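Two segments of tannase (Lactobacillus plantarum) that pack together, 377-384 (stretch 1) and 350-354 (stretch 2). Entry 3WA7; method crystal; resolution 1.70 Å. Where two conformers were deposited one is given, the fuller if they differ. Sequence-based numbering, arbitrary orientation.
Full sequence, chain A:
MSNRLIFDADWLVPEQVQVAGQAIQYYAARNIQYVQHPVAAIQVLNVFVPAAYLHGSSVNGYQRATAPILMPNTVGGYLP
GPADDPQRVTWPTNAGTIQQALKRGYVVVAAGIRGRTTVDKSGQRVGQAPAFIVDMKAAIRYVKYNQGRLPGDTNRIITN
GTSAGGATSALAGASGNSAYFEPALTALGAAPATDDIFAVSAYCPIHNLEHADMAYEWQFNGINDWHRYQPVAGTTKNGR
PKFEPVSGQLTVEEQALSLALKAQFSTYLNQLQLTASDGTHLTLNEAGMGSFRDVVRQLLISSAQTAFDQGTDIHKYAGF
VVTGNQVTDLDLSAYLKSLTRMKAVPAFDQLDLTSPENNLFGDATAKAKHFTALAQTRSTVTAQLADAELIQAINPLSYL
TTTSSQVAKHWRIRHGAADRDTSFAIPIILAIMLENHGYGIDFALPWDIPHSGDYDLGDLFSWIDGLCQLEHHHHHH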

ATOM      1  N   THR A 377     -12.517   8.200  23.063  1.00 11.88           N
ATOM      2  CA  THR A 377     -13.088   8.060  24.393  1.00 14.88           C
ATOM      3  C   THR A 377     -12.014   7.934  25.467  1.00 14.63           C
ATOM      4  O   THR A 377     -12.130   8.526  26.540  1.00 15.38           O
ATOM      5  CB  THR A 377     -14.014   6.828  24.462  1.00 14.23           C
ATOM      6  OG1 THR A 377     -15.102   7.001  23.546  1.00 16.99           O
ATOM      7  CG2 THR A 377     -14.564   6.645  25.872  1.00 16.15           C
ATOM      8  N   ARG A 378     -10.964   7.175  25.169  1.00 15.00           N
ATOM      9  CA  ARG A 378      -9.882   6.952  26.124  1.00 15.96           C
ATOM     10  C   ARG A 378      -8.635   7.786  25.867  1.00 14.57           C
ATOM     11  O   ARG A 378      -7.552   7.455  26.352  1.00 15.41           O
ATOM     12  CB  ARG A 378      -9.511   5.470  26.131  1.00 17.50           C
ATOM     13  CG  ARG A 378     -10.663   4.579  26.539  1.00 21.91           C
ATOM     14  CD  ARG A 378     -10.345   3.113  26.337  1.00 26.33           C
ATOM     15  NE  ARG A 378     -11.441   2.265  26.798  1.00 30.10           N
ATOM     16  CZ  ARG A 378     -12.682   2.318  26.325  1.00 32.42           C
ATOM     17  NH1 ARG A 378     -12.998   3.181  25.367  1.00 34.14           N
ATOM     18  NH2 ARG A 378     -13.613   1.509  26.812  1.00 34.14           N
ATOM     19  N   SER A 379      -8.789   8.872  25.119  1.00 14.81           N
ATOM     20  CA  SER A 379      -7.662   9.739  24.801  1.00 15.25           C
ATOM     21  C   SER A 379      -6.969  10.255  26.057  1.00 16.84           C
ATOM     22  O   SER A 379      -7.623  10.696  27.006  1.00 18.01           O
ATOM     23  CB  SER A 379      -8.130  10.919  23.951  1.00 14.68           C
ATOM     24  OG  SER A 379      -7.030  11.719  23.555  1.00 12.77           O
ATOM     25  N   THR A 380      -5.642  10.199  26.059  1.00 16.93           N
ATOM     26  CA  THR A 380      -4.863  10.664  27.201  1.00 18.09           C
ATOM     27  C   THR A 380      -4.420  12.110  27.014  1.00 17.80           C
ATOM     28  O   THR A 380      -3.695  12.657  27.841  1.00 20.15           O
ATOM     29  CB  THR A 380      -3.621   9.782  27.421  1.00 17.85           C
ATOM     30  OG1 THR A 380      -2.827   9.766  26.228  1.00 19.36           O
ATOM     31  CG2 THR A 380      -4.036   8.364  27.775  1.00 18.33           C
ATOM     32  N   VAL A 381      -4.861  12.722  25.918  1.00 18.00           N
ATOM     33  CA  VAL A 381      -4.534  14.113  25.611  1.00 16.82           C
ATOM     34  C   VAL A 381      -5.751  14.787  24.988  1.00 16.61           C
ATOM     35  O   VAL A 381      -6.666  14.110  24.524  1.00 15.94           O
ATOM     36  CB  VAL A 381      -3.355  14.216  24.610  1.00 17.68           C
ATOM     37  CG1 VAL A 381      -2.124  13.526  25.178  1.00 17.64           C
ATOM     38  CG2 VAL A 381      -3.747  13.595  23.271  1.00 16.53           C
ATOM     39  N   THR A 382      -5.771  16.117  24.990  1.00 16.79           N
ATOM     40  CA  THR A 382      -6.883  16.846  24.387  1.00 17.22           C
ATOM     41  C   THR A 382      -6.880  16.454  22.915  1.00 15.99           C
ATOM     42  O   THR A 382      -5.848  16.554  22.252  1.00 15.10           O
ATOM     43  CB  THR A 382      -6.691  18.371  24.511  1.00 18.95           C
ATOM     44  OG1 THR A 382      -6.612  18.730  25.895  1.00 20.84           O
ATOM     45  CG2 THR A 382      -7.858  19.109  23.872  1.00 20.48           C
ATOM     46  N   ALA A 383      -8.021  16.006  22.401  1.00 15.24           N
ATOM     47  CA  ALA A 383      -8.069  15.575  21.010  1.00 13.88           C
ATOM     48  C   ALA A 383      -9.437  15.619  20.342  1.00 13.33           C
ATOM     49  O   ALA A 383     -10.476  15.655  21.003  1.00 12.38           O
ATOM     50  CB  ALA A 383      -7.501  14.167  20.905  1.00 13.04           C
ATOM     51  N   GLN A 384      -9.408  15.605  19.012  1.00 13.18           N
ATOM     52  CA  GLN A 384     -10.610  15.612  18.190  1.00 13.46           C
ATOM     53  C   GLN A 384     -10.666  14.291  17.436  1.00 12.73           C
ATOM     54  O   GLN A 384      -9.636  13.653  17.213  1.00 11.56           O
ATOM     55  CB  GLN A 384     -10.563  16.739  17.156  1.00 15.46           C
ATOM     56  CG  GLN A 384     -10.514  18.149  17.706  1.00 22.31           C
ATOM     57  CD  GLN A 384     -10.419  19.175  16.590  1.00 25.64           C
ATOM     58  OE1 GLN A 384     -11.284  19.238  15.716  1.00 29.32           O
ATOM     59  NE2 GLN A 384      -9.361  19.977  16.608  1.00 28.11           N
TER
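Stretch 2 350-354: QLDLT

How is the backbone of stretch 2 arranged where it meets stretch 1? Neither partner is a regular strand in this contact. Q350 to L353 form a type I beta turn, closed by the hydrogen bond from L353 N to Q350 O at 3.1 Å, and L353, the last residue of the turn, has positive phi (64°). Stretch 1 leaves a helix at R378 and continues as irregular loop, with T380 (-94/4) breaking an otherwise extended run from S379. The closest CA atoms across the contact are S379 CA and L351 CA, 4.6 Å apart; T380 CA and D352 CA are 5.3 Å apart, so the two segments advance in the same direction here.

Which polar groups join the two backbones? The carbonyl of L351 is the focus. T380 N donates to L351 O at 3.0 Å, with a nearly straight N-H...O angle of 160°. S379 CA adds a CA-H...O contact to the same oxygen, L351 O, at 3.6 Å. The hydroxyl T380 OG1 also lies 3.3 Å from L351 O, at best a weak bond, and 3.5 Å from D352 CA.

What do the apolar side chains contribute? L353 points toward stretch 1, and its CD1 meets V381 CG2 at 3.7 Å and A383 CB at 3.6 Å, so one methyl serves two residues separated by T382. L351, the residue most covered by the contact, reaches the other end: L351 CD2 is 4.1 Å from R378 CB, and L351 CB is 3.9 Å from T380 CG2. The methyl L351 CD1 also packs against the carbonyl oxygen R378 O at 3.5 Å.

How are the local shapes held? Within stretch 1, S379 OG donates to V381 O at 2.6 Å, linking the residues that flank T380. Within stretch 2, D352 OD1 accepts from T354 N at 3.2 Å and from T354 OG1 at 2.6 Å, linking the residues on either side of L353.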

ATOM      1  N   GLN A 350      -3.136   5.638  18.579  1.00  8.29           N
ATOM      2  CA  GLN A 350      -2.550   5.805  19.906  1.00  8.99           C
ATOM      3  C   GLN A 350      -3.354   6.786  20.750  1.00  8.26           C
ATOM      4  O   GLN A 350      -3.838   7.800  20.247  1.00  8.41           O
ATOM      5  CB  GLN A 350      -1.097   6.262  19.783  1.00 11.03           C
ATOM      6  CG  GLN A 350      -0.103   5.127  19.639  0.60 12.26           C
ATOM      7  CD  GLN A 350       0.205   4.471  20.970  0.60 14.62           C
ATOM      8  OE1 GLN A 350       0.746   5.109  21.874  0.60 16.08           O
ATOM      9  NE2 GLN A 350      -0.142   3.195  21.101  0.60 14.82           N
ATOM     10  N   LEU A 351      -3.497   6.477  22.036  1.00  8.02           N
ATOM     11  CA  LEU A 351      -4.272   7.330  22.924  1.00  9.46           C
ATOM     12  C   LEU A 351      -3.680   8.724  23.071  1.00 10.01           C
ATOM     13  O   LEU A 351      -4.405   9.679  23.363  1.00 10.56           O
ATOM     14  CB  LEU A 351      -4.411   6.676  24.302  1.00  8.43           C
ATOM     15  CG  LEU A 351      -5.017   5.270  24.306  1.00 10.43           C
ATOM     16  CD1 LEU A 351      -5.250   4.829  25.748  1.00 10.55           C
ATOM     17  CD2 LEU A 351      -6.326   5.255  23.528  1.00  9.29           C
ATOM     18  N   ASP A 352      -2.370   8.841  22.870  1.00 10.86           N
ATOM     19  CA  ASP A 352      -1.707  10.134  22.985  1.00 12.51           C
ATOM     20  C   ASP A 352      -1.459  10.813  21.638  1.00 11.93           C
ATOM     21  O   ASP A 352      -0.730  11.803  21.569  1.00 11.53           O
ATOM     22  CB  ASP A 352      -0.381  10.002  23.748  1.00 13.45           C
ATOM     23  CG  ASP A 352       0.580   9.020  23.102  1.00 17.36           C
ATOM     24  OD1 ASP A 352       0.332   8.586  21.957  1.00 16.97           O
ATOM     25  OD2 ASP A 352       1.600   8.688  23.744  1.00 19.42           O
ATOM     26  N   LEU A 353      -2.061  10.275  20.577  1.00 10.90           N
ATOM     27  CA  LEU A 353      -1.943  10.837  19.225  1.00  9.87           C
ATOM     28  C   LEU A 353      -0.541  10.838  18.615  1.00 10.52           C
ATOM     29  O   LEU A 353      -0.258  11.644  17.724  1.00  9.39           O
ATOM     30  CB  LEU A 353      -2.470  12.278  19.214  1.00 10.61           C
ATOM     31  CG  LEU A 353      -3.942  12.547  19.536  1.00  9.30           C
ATOM     32  CD1 LEU A 353      -4.180  14.050  19.592  1.00  9.67           C
ATOM     33  CD2 LEU A 353      -4.828  11.911  18.483  1.00  8.24           C
ATOM     34  N   THR A 354       0.318   9.927  19.059  1.00  9.56           N
ATOM     35  CA  THR A 354       1.696   9.877  18.572  1.00 11.73           C
ATOM     36  C   THR A 354       2.028   8.978  17.378  1.00 10.14           C
ATOM     37  O   THR A 354       3.182   8.930  16.955  1.00 11.89           O
ATOM     38  CB  THR A 354       2.655   9.489  19.718  1.00 11.58           C
ATOM     39  OG1 THR A 354       2.236   8.244  20.291  1.00 14.83           O
ATOM     40  CG2 THR A 354       2.659  10.564  20.796  1.00 14.42           C
TER